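Local coordinates for hypothetical protein (Staphylococcus aureus subsp. aureus, PDB 1QYI) that is of unknown function but belongs to the HAD superfamily and is possibly a hydrolase, at residues L282-Y295 and Y302-N314. Residues are numbered along the deposited sequence; the frame is centred on the assembly and turned at random.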
loop_
_atom_site.group_PDB
_atom_site.type_symbol
_atom_site.label_atom_id
_atom_site.label_comp_id
_atom_site.label_asym_id
_atom_site.label_seq_id
_atom_site.Cartn_x
_atom_site.Cartn_y
_atom_site.Cartn_z
ATOM N N LEU A 282 13.628 10.862 3.010
ATOM C CA LEU A 282 12.808 12.004 2.644
ATOM C C LEU A 282 11.353 11.563 2.596
ATOM O O LEU A 282 10.551 12.115 1.847
ATOM C CB LEU A 282 13.249 12.560 1.281
ATOM C CG LEU A 282 14.277 13.706 1.266
ATOM C CD1 LEU A 282 15.367 13.473 2.287
ATOM C CD2 LEU A 282 14.858 13.842 -0.127
ATOM N N GLY A 283 11.029 10.563 3.416
ATOM C CA GLY A 283 9.678 10.025 3.488
ATOM C C GLY A 283 8.633 11.023 3.968
ATOM O O GLY A 283 8.977 12.135 4.366
ATOM N N LYS A 284 7.362 10.619 3.954
ATOM C CA LYS A 284 6.258 11.501 4.335
ATOM C C LYS A 284 6.394 12.319 5.619
ATOM O O LYS A 284 5.799 13.405 5.720
ATOM C CB LYS A 284 4.927 10.737 4.389
ATOM C CG LYS A 284 3.730 11.559 3.870
ATOM C CD LYS A 284 3.699 11.575 2.336
ATOM C CE LYS A 284 2.963 12.776 1.750
ATOM N NZ LYS A 284 1.520 12.838 2.053
ATOM N N PRO A 285 7.128 11.816 6.634
ATOM C CA PRO A 285 7.212 12.674 7.822
ATOM C C PRO A 285 7.955 13.950 7.410
ATOM O O PRO A 285 7.634 15.050 7.860
ATOM C CB PRO A 285 8.003 11.825 8.811
ATOM C CG PRO A 285 7.695 10.423 8.393
ATOM C CD PRO A 285 7.724 10.492 6.886
ATOM N N ASN A 286 8.947 13.788 6.534
ATOM C CA ASN A 286 9.737 14.907 6.034
ATOM C C ASN A 286 8.871 15.681 5.029
ATOM O O ASN A 286 8.347 15.109 4.078
ATOM C CB ASN A 286 11.020 14.394 5.356
ATOM C CG ASN A 286 11.935 15.527 4.884
ATOM O OD1 ASN A 286 11.540 16.353 4.060
ATOM N ND2 ASN A 286 13.163 15.561 5.399
ATOM N N PRO A 287 8.724 17.000 5.229
ATOM C CA PRO A 287 7.928 17.887 4.372
ATOM C C PRO A 287 8.401 18.050 2.922
ATOM O O PRO A 287 7.808 18.813 2.164
ATOM C CB PRO A 287 7.954 19.209 5.133
ATOM C CG PRO A 287 9.314 19.192 5.752
ATOM C CD PRO A 287 9.433 17.777 6.261
ATOM N N PHE A 288 9.445 17.323 2.535
ATOM C CA PHE A 288 9.977 17.413 1.180
ATOM C C PHE A 288 8.954 17.343 0.061
ATOM O O PHE A 288 8.937 18.202 -0.825
ATOM C CB PHE A 288 11.003 16.318 0.918
ATOM C CG PHE A 288 11.355 16.181 -0.529
ATOM C CD1 PHE A 288 12.120 17.155 -1.160
ATOM C CD2 PHE A 288 10.885 15.108 -1.279
ATOM C CE1 PHE A 288 12.423 17.068 -2.519
ATOM C CE2 PHE A 288 11.182 15.012 -2.641
ATOM C CZ PHE A 288 11.953 15.999 -3.262
ATOM N N SER A 289 8.126 16.304 0.082
ATOM C CA SER A 289 7.117 16.123 -0.957
ATOM C C SER A 289 6.088 17.243 -0.937
ATOM O O SER A 289 5.626 17.680 -1.987
ATOM C CB SER A 289 6.421 14.772 -0.802
ATOM O OG SER A 289 5.750 14.694 0.448
ATOM N N TYR A 290 5.741 17.726 0.251
ATOM C CA TYR A 290 4.784 18.810 0.332
ATOM C C TYR A 290 5.421 20.075 -0.221
ATOM O O TYR A 290 4.753 20.891 -0.854
ATOM C CB TYR A 290 4.314 19.025 1.776
ATOM C CG TYR A 290 3.022 18.301 2.092
ATOM C CD1 TYR A 290 1.878 18.521 1.325
ATOM C CD2 TYR A 290 2.961 17.350 3.116
ATOM C CE1 TYR A 290 0.702 17.811 1.558
ATOM C CE2 TYR A 290 1.789 16.628 3.362
ATOM C CZ TYR A 290 0.658 16.863 2.576
ATOM O OH TYR A 290 -0.503 16.146 2.793
ATOM N N ILE A 291 6.723 20.221 0.002
ATOM C CA ILE A 291 7.463 21.387 -0.476
ATOM C C ILE A 291 7.601 21.357 -2.002
ATOM O O ILE A 291 7.607 22.399 -2.665
ATOM C CB ILE A 291 8.866 21.447 0.180
ATOM C CG1 ILE A 291 8.702 21.634 1.692
ATOM C CG2 ILE A 291 9.691 22.577 -0.426
ATOM C CD1 ILE A 291 10.011 21.713 2.481
ATOM N N ALA A 292 7.707 20.149 -2.545
ATOM C CA ALA A 292 7.832 19.956 -3.980
ATOM C C ALA A 292 6.491 20.225 -4.655
ATOM O O ALA A 292 6.435 20.741 -5.770
ATOM C CB ALA A 292 8.285 18.540 -4.268
ATOM N N ALA A 293 5.414 19.869 -3.966
ATOM C CA ALA A 293 4.067 20.056 -4.476
ATOM C C ALA A 293 3.646 21.517 -4.395
ATOM O O ALA A 293 2.685 21.943 -5.049
ATOM C CB ALA A 293 3.098 19.201 -3.691
ATOM N N LEU A 294 4.379 22.286 -3.603
ATOM C CA LEU A 294 4.065 23.690 -3.419
ATOM C C LEU A 294 4.806 24.605 -4.385
ATOM O O LEU A 294 4.177 25.394 -5.082
ATOM C CB LEU A 294 4.367 24.094 -1.974
ATOM C CG LEU A 294 3.690 25.356 -1.427
ATOM C CD1 LEU A 294 3.640 25.306 0.095
ATOM C CD2 LEU A 294 4.433 26.570 -1.906
ATOM N N TYR A 295 6.132 24.502 -4.435
ATOM C CA TYR A 295 6.919 25.358 -5.318
ATOM C C TYR A 295 7.099 24.821 -6.740
ATOM O O TYR A 295 7.283 25.592 -7.681
ATOM C CB TYR A 295 8.288 25.634 -4.694
ATOM C CG TYR A 295 8.220 26.294 -3.340
ATOM C CD1 TYR A 295 7.536 27.498 -3.161
ATOM C CD2 TYR A 295 8.828 25.708 -2.224
ATOM C CE1 TYR A 295 7.455 28.101 -1.904
ATOM C CE2 TYR A 295 8.752 26.305 -0.961
ATOM C CZ TYR A 295 8.063 27.500 -0.811
ATOM O OH TYR A 295 7.967 28.097 0.428
ATOM N N TYR A 302 15.201 20.215 -5.791
ATOM C CA TYR A 302 15.135 19.270 -4.693
ATOM C C TYR A 302 15.989 19.632 -3.489
ATOM O O TYR A 302 15.492 19.666 -2.364
ATOM C CB TYR A 302 15.500 17.882 -5.201
ATOM C CG TYR A 302 14.377 17.220 -5.961
ATOM C CD1 TYR A 302 13.313 17.966 -6.465
ATOM C CD2 TYR A 302 14.394 15.856 -6.205
ATOM C CE1 TYR A 302 12.295 17.365 -7.195
ATOM C CE2 TYR A 302 13.386 15.244 -6.935
ATOM C CZ TYR A 302 12.340 16.005 -7.431
ATOM O OH TYR A 302 11.356 15.405 -8.180
ATOM N N GLU A 303 17.263 19.916 -3.725
ATOM C CA GLU A 303 18.177 20.270 -2.649
ATOM C C GLU A 303 17.632 21.372 -1.757
ATOM O O GLU A 303 17.826 21.355 -0.540
ATOM C CB GLU A 303 19.516 20.715 -3.226
ATOM C CG GLU A 303 20.592 20.938 -2.181
ATOM C CD GLU A 303 21.967 21.007 -2.802
ATOM O OE1 GLU A 303 22.160 21.849 -3.708
ATOM O OE2 GLU A 303 22.853 20.225 -2.387
ATOM N N SER A 304 16.956 22.337 -2.362
ATOM C CA SER A 304 16.409 23.439 -1.591
ATOM C C SER A 304 15.207 22.977 -0.785
ATOM O O SER A 304 14.933 23.501 0.295
ATOM C CB SER A 304 16.010 24.595 -2.510
ATOM O OG SER A 304 14.999 24.215 -3.432
ATOM N N TYR A 305 14.495 21.988 -1.313
ATOM C CA TYR A 305 13.323 21.458 -0.630
ATOM C C TYR A 305 13.733 20.656 0.601
ATOM O O TYR A 305 12.926 20.423 1.502
ATOM C CB TYR A 305 12.510 20.575 -1.579
ATOM C CG TYR A 305 11.977 21.271 -2.825
ATOM C CD1 TYR A 305 11.971 22.657 -2.938
ATOM C CD2 TYR A 305 11.456 20.532 -3.880
ATOM C CE1 TYR A 305 11.459 23.291 -4.076
ATOM C CE2 TYR A 305 10.940 21.149 -5.018
ATOM C CZ TYR A 305 10.947 22.528 -5.111
ATOM O OH TYR A 305 10.460 23.142 -6.241
ATOM N N ILE A 306 15.007 20.267 0.638
ATOM C CA ILE A 306 15.579 19.478 1.723
ATOM C C ILE A 306 16.200 20.335 2.818
ATOM O O ILE A 306 16.055 20.041 4.009
ATOM C CB ILE A 306 16.647 18.530 1.158
ATOM C CG1 ILE A 306 15.969 17.543 0.208
ATOM C CG2 ILE A 306 17.388 17.809 2.274
ATOM C CD1 ILE A 306 16.934 16.631 -0.500
ATOM N N ASN A 307 16.874 21.406 2.402
ATOM C CA ASN A 307 17.559 22.323 3.320
ATOM C C ASN A 307 16.700 23.446 3.893
ATOM O O ASN A 307 16.997 23.947 4.975
ATOM C CB ASN A 307 18.764 22.943 2.611
ATOM C CG ASN A 307 19.697 21.908 2.028
ATOM O OD1 ASN A 307 20.521 22.221 1.169
ATOM N ND2 ASN A 307 19.583 20.670 2.497
ATOM N N LYS A 308 15.664 23.853 3.158
ATOM C CA LYS A 308 14.763 24.917 3.596
ATOM C C LYS A 308 13.367 24.373 3.862
ATOM O O LYS A 308 12.536 24.278 2.947
ATOM C CB LYS A 308 14.658 26.022 2.547
ATOM C CG LYS A 308 15.895 26.869 2.365
ATOM C CD LYS A 308 15.565 28.131 1.555
ATOM C CE LYS A 308 16.830 28.927 1.200
ATOM N NZ LYS A 308 17.737 28.176 0.259
ATOM N N GLN A 309 13.108 24.025 5.119
ATOM C CA GLN A 309 11.811 23.477 5.510
ATOM C C GLN A 309 11.170 24.176 6.711
ATOM O O GLN A 309 9.948 24.249 6.800
ATOM C CB GLN A 309 11.956 21.981 5.814
ATOM C CG GLN A 309 12.474 21.176 4.640
ATOM C CD GLN A 309 12.742 19.732 4.982
ATOM O OE1 GLN A 309 12.705 18.869 4.108
ATOM N NE2 GLN A 309 13.022 19.462 6.249
ATOM N N ASP A 310 11.989 24.698 7.620
ATOM C CA ASP A 310 11.454 25.349 8.807
ATOM C C ASP A 310 10.739 26.677 8.572
ATOM O O ASP A 310 11.356 27.677 8.205
ATOM C CB ASP A 310 12.550 25.523 9.865
ATOM C CG ASP A 310 13.098 24.189 10.359
ATOM O OD1 ASP A 310 12.305 23.241 10.562
ATOM O OD2 ASP A 310 14.325 24.081 10.562
ATOM N N ASN A 311 9.424 26.664 8.793
ATOM C CA ASN A 311 8.567 27.847 8.649
ATOM C C ASN A 311 8.859 28.672 7.392
ATOM O O ASN A 311 9.198 29.846 7.481
ATOM C CB ASN A 311 8.720 28.728 9.887
ATOM C CG ASN A 311 7.662 29.806 9.963
ATOM O OD1 ASN A 311 7.811 30.790 10.690
ATOM N ND2 ASN A 311 6.568 29.620 9.217
ATOM N N ILE A 312 8.712 28.061 6.225
ATOM C CA ILE A 312 8.987 28.755 4.984
ATOM C C ILE A 312 7.729 29.334 4.339
ATOM O O ILE A 312 7.795 29.917 3.256
ATOM C CB ILE A 312 9.667 27.817 3.979
ATOM C CG1 ILE A 312 8.767 26.605 3.709
ATOM C CG2 ILE A 312 11.021 27.387 4.521
ATOM C CD1 ILE A 312 9.186 25.770 2.516
ATOM N N VAL A 313 6.584 29.168 4.995
ATOM C CA VAL A 313 5.327 29.678 4.454
ATOM C C VAL A 313 4.435 30.257 5.547
ATOM O O VAL A 313 4.541 29.877 6.712
ATOM C CB VAL A 313 4.532 28.558 3.719
ATOM C CG1 VAL A 313 5.387 27.944 2.611
ATOM C CG2 VAL A 313 4.092 27.484 4.711
ATOM N N ASN A 314 3.568 31.187 5.167
ATOM C CA ASN A 314 2.652 31.779 6.127
ATOM C C ASN A 314 1.453 30.871 6.314
ATOM O O ASN A 314 1.031 30.168 5.393
ATOM C CB ASN A 314 2.170 33.166 5.681
ATOM C CG ASN A 314 3.255 34.227 5.775
ATOM O OD1 ASN A 314 4.012 34.284 6.753
ATOM N ND2 ASN A 314 3.322 35.091 4.766
HETATM O O HOH W 1 15.326 17.061 5.185
HETATM O O HOH W 2 6.606 30.639 0.492
#
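Helices 288-295 and 302-307 come closest at Phe288 and Tyr305, whose CA atoms lie 5.6 Å apart. Their axes approach to 9.0 Å and their N-to-C directions differ by 127°, nearer antiparallel than parallel. Beyond the second helix the chain follows the first from its N-terminal to its C-terminal end, passing Pro287 with Gln309 and Tyr295 with Ile312 and Val313. Tyr305 is a knob in a hole formed by Phe288, Ile291, Ala292 and Tyr295: one face of its ring lies over the backbone of Ile291 and Ala292, and Ile291 CG2 comes to 3.4 Å from Tyr305 CD1. With Phe288 CG anti to the backbone N (chi1 167°), its ring reaches Tyr302. The two form a T-shaped stack, Phe288 CZ standing over the centre of the Tyr302 face (centroids 5.1 Å apart, planes at 81°). Leu282 CD2 touches Ile306 CD1 at 3.5 Å. Asn286 OD1 caps the first helix by accepting from Phe288 N (2.8 Å), while its ND2 donates to a water that in turn donates to Ile306 O. At the far end Ile312 CD1 meets the edge of the Tyr295 ring, 3.5 Å from Tyr295 CE2, and a second water joins Tyr295 OH to Ile312 O. In this HAD-type domain with its parallel sheet, Phe288 and Tyr302 also pack on helix 266-275, Pro287 and Gln309 on helix 325-334, and Leu294 and Val313 on strand 318-322.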